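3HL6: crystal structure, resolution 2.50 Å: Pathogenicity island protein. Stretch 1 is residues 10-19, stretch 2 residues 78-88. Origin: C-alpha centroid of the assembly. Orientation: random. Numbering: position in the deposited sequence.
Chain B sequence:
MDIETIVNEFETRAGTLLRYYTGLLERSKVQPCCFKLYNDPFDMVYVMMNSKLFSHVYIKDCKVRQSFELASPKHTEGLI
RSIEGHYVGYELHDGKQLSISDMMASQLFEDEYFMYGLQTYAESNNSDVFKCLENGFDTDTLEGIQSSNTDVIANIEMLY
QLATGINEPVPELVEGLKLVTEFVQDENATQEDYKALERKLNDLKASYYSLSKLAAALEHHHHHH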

# COMPACT_ATOMS: atom_id res chain seq x y z
N PHE B 10 3.42 6.40 8.33
CA PHE B 10 3.97 6.28 7.00
C PHE B 10 3.98 7.62 6.33
O PHE B 10 3.39 8.56 6.80
CB PHE B 10 3.15 5.32 6.12
CG PHE B 10 2.96 3.97 6.71
CD1 PHE B 10 3.84 2.96 6.44
CD2 PHE B 10 1.91 3.71 7.55
CE1 PHE B 10 3.68 1.71 6.97
CE2 PHE B 10 1.74 2.46 8.10
CZ PHE B 10 2.61 1.46 7.80
N GLU B 11 4.66 7.68 5.21
CA GLU B 11 4.66 8.88 4.44
C GLU B 11 3.27 9.24 3.91
O GLU B 11 2.98 10.41 3.66
CB GLU B 11 5.65 8.72 3.30
CG GLU B 11 5.64 9.84 2.32
CD GLU B 11 6.79 9.75 1.31
OE1 GLU B 11 7.70 8.89 1.49
OE2 GLU B 11 6.77 10.56 0.35
N THR B 12 2.39 8.24 3.73
CA THR B 12 1.01 8.55 3.30
C THR B 12 -0.01 8.18 4.37
O THR B 12 0.15 7.17 5.06
CB THR B 12 0.59 7.84 1.97
OG1 THR B 12 0.40 6.43 2.20
CG2 THR B 12 1.60 8.07 0.87
N ARG B 13 -1.06 8.97 4.46
CA ARG B 13 -2.21 8.60 5.27
C ARG B 13 -2.84 7.31 4.78
O ARG B 13 -3.34 6.52 5.59
CB ARG B 13 -3.26 9.70 5.24
CG ARG B 13 -3.12 10.81 6.30
CD ARG B 13 -4.02 11.97 5.87
NE ARG B 13 -3.26 12.81 4.97
CZ ARG B 13 -3.69 13.28 3.81
NH1 ARG B 13 -2.89 14.04 3.07
NH2 ARG B 13 -4.91 13.03 3.41
N ALA B 14 -2.84 7.11 3.45
CA ALA B 14 -3.43 5.90 2.86
C ALA B 14 -2.77 4.68 3.48
O ALA B 14 -3.47 3.78 3.91
CB ALA B 14 -3.31 5.89 1.32
N GLY B 15 -1.44 4.70 3.58
CA GLY B 15 -0.71 3.65 4.30
C GLY B 15 -1.04 3.40 5.78
O GLY B 15 -1.18 2.26 6.20
N THR B 16 -1.14 4.46 6.59
CA THR B 16 -1.45 4.34 8.00
C THR B 16 -2.86 3.78 8.07
O THR B 16 -3.17 2.93 8.88
CB THR B 16 -1.43 5.72 8.75
OG1 THR B 16 -0.14 6.32 8.70
CG2 THR B 16 -1.86 5.58 10.21
N LEU B 17 -3.73 4.26 7.19
CA LEU B 17 -5.10 3.75 7.12
C LEU B 17 -5.20 2.27 6.70
O LEU B 17 -6.01 1.53 7.26
CB LEU B 17 -5.92 4.59 6.15
CG LEU B 17 -6.36 5.94 6.65
CD1 LEU B 17 -6.94 6.75 5.50
CD2 LEU B 17 -7.38 5.78 7.80
N LEU B 18 -4.38 1.85 5.74
CA LEU B 18 -4.38 0.45 5.31
C LEU B 18 -3.95 -0.43 6.48
O LEU B 18 -4.51 -1.48 6.72
CB LEU B 18 -3.46 0.23 4.08
CG LEU B 18 -3.50 -1.13 3.33
CD1 LEU B 18 -4.90 -1.39 2.85
CD2 LEU B 18 -2.52 -1.21 2.11
N ARG B 19 -2.95 0.03 7.23
CA ARG B 19 -2.45 -0.77 8.34
C ARG B 19 -3.45 -0.92 9.49
O ARG B 19 -3.55 -1.96 10.14
CB ARG B 19 -1.15 -0.18 8.90
CG ARG B 19 -0.58 -1.11 9.93
CD ARG B 19 0.55 -0.54 10.68
NE ARG B 19 0.91 -1.46 11.75
CZ ARG B 19 0.76 -1.22 13.05
NH1 ARG B 19 0.27 -0.05 13.46
NH2 ARG B 19 1.12 -2.14 13.93
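Stretch 2 (78-88) GLIRSIEGHYV

Stretch 2 is helical from its first residue, continuing a helix begun earlier in the chain, and it runs nearly antiparallel to helix 13-19: the N-to-C directions differ by 152°, and the axes approach to 8.5 Å. Ala 14 and Gly 15 present little bulk in the seam. The register is marked by Ala 14 and Leu 79, whose CA atoms lie 5.4 Å apart; Ala 14 CB rests 3.5 Å from the backbone Leu 79 O.

Leu 79 gives up the most surface. Its CB points toward stretch 1, with Leu 79 CD1 4.3 Å from Leu 17 CB and Leu 79 CB 4.2 Å from Leu 18 CD1. Leu 18, next in covered area, also reaches Ile 80: Leu 18 CD2 lies 3.7 Å from Ile 80 CG1, although the CA-to-CB bond of Ile 80 points away.

Ile 83, one helical turn beyond Leu 79, starts sideways, but its m,t rotamer brings the end of the side chain nearer to stretch 1. Ile 83 CD1 meets Gly 15 CA at 3.5 Å, and Ile 83 CG1 sits 3.7 Å from Ala 14 CB.

Because the direction is reversed, the later residues of stretch 2 meet the start of stretch 1. Thr 12 does two jobs there: Thr 12 OG1 caps the helix by accepting from Gly 15 N at 2.9 Å, while Thr 12 CG2 lies over one face of the His 86 ring, 3.5 Å from His 86 CG. At the ring's edge, His 86 NE2 donates to Glu 11 OE2 at 3.3 Å. Tyr 87 OH donates to Glu 11 OE1 at 2.6 Å, though the hydroxyl is modelled too tightly for its position to be certain. Polar groups thus close one end of an otherwise largely apolar contact.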

# COMPACT_ATOMS: atom_id res chain seq x y z
N GLY B 78 -8.44 0.67 -3.70
CA GLY B 78 -8.53 2.11 -3.51
C GLY B 78 -7.43 2.68 -2.62
O GLY B 78 -6.64 3.53 -3.07
N LEU B 79 -7.33 2.20 -1.38
CA LEU B 79 -6.26 2.68 -0.49
C LEU B 79 -4.84 2.48 -1.10
O LEU B 79 -4.00 3.40 -1.08
CB LEU B 79 -6.37 2.03 0.89
CG LEU B 79 -7.53 2.56 1.73
CD1 LEU B 79 -7.57 1.96 3.13
CD2 LEU B 79 -7.50 4.06 1.81
N ILE B 80 -4.61 1.29 -1.66
CA ILE B 80 -3.29 0.89 -2.17
C ILE B 80 -2.90 1.77 -3.35
O ILE B 80 -1.73 2.13 -3.52
CB ILE B 80 -3.28 -0.61 -2.52
CG1 ILE B 80 -3.87 -1.40 -1.36
CG2 ILE B 80 -1.87 -1.12 -2.81
CD1 ILE B 80 -3.60 -2.81 -1.41
N ARG B 81 -3.90 2.17 -4.12
CA ARG B 81 -3.66 2.89 -5.33
C ARG B 81 -3.33 4.33 -5.06
O ARG B 81 -2.57 4.92 -5.80
CB ARG B 81 -4.87 2.81 -6.23
CG ARG B 81 -4.77 1.67 -7.23
CD ARG B 81 -6.02 1.68 -8.09
NE ARG B 81 -6.23 0.43 -8.81
CZ ARG B 81 -7.43 -0.05 -9.15
NH1 ARG B 81 -8.54 0.64 -8.83
NH2 ARG B 81 -7.54 -1.20 -9.82
N SER B 82 -3.89 4.91 -3.98
CA SER B 82 -3.45 6.20 -3.50
C SER B 82 -2.04 6.16 -2.97
O SER B 82 -1.36 7.20 -2.88
CB SER B 82 -4.39 6.73 -2.43
OG SER B 82 -5.66 7.04 -2.98
N ILE B 83 -1.56 4.98 -2.61
CA ILE B 83 -0.19 4.92 -2.09
C ILE B 83 0.78 5.02 -3.26
O ILE B 83 1.65 5.90 -3.30
CB ILE B 83 0.09 3.64 -1.27
CG1 ILE B 83 -0.78 3.57 -0.02
CG2 ILE B 83 1.54 3.60 -0.86
CD1 ILE B 83 -0.26 2.60 0.97
N GLU B 84 0.61 4.14 -4.23
CA GLU B 84 1.32 4.26 -5.50
C GLU B 84 1.08 5.62 -6.18
O GLU B 84 2.02 6.29 -6.64
CB GLU B 84 0.94 3.07 -6.41
CG GLU B 84 1.15 1.71 -5.69
CD GLU B 84 1.44 0.55 -6.65
OE1 GLU B 84 0.99 0.63 -7.81
OE2 GLU B 84 2.13 -0.43 -6.26
N GLY B 85 -0.16 6.06 -6.22
CA GLY B 85 -0.47 7.28 -6.93
C GLY B 85 0.23 8.47 -6.32
O GLY B 85 0.60 9.41 -7.02
N HIS B 86 0.40 8.44 -5.01
CA HIS B 86 1.01 9.56 -4.29
C HIS B 86 2.44 9.77 -4.77
O HIS B 86 2.96 10.88 -4.68
CB HIS B 86 0.99 9.30 -2.77
CG HIS B 86 2.02 10.07 -2.02
ND1 HIS B 86 1.73 11.26 -1.36
CD2 HIS B 86 3.34 9.84 -1.81
CE1 HIS B 86 2.82 11.72 -0.78
NE2 HIS B 86 3.81 10.88 -1.04
N TYR B 87 3.08 8.71 -5.26
CA TYR B 87 4.48 8.79 -5.70
C TYR B 87 4.58 9.04 -7.19
O TYR B 87 5.43 9.78 -7.64
CB TYR B 87 5.29 7.54 -5.31
CG TYR B 87 5.53 7.44 -3.82
CD1 TYR B 87 6.49 8.27 -3.19
CD2 TYR B 87 4.79 6.55 -3.03
CE1 TYR B 87 6.70 8.20 -1.82
CE2 TYR B 87 4.99 6.47 -1.66
CZ TYR B 87 5.94 7.31 -1.05
OH TYR B 87 6.14 7.23 0.30
N VAL B 88 3.72 8.41 -7.97
CA VAL B 88 3.88 8.49 -9.40
C VAL B 88 2.60 8.88 -10.11
O VAL B 88 2.50 8.70 -11.30
CB VAL B 88 4.37 7.15 -10.00
CG1 VAL B 88 5.79 6.86 -9.56
CG2 VAL B 88 3.40 6.01 -9.64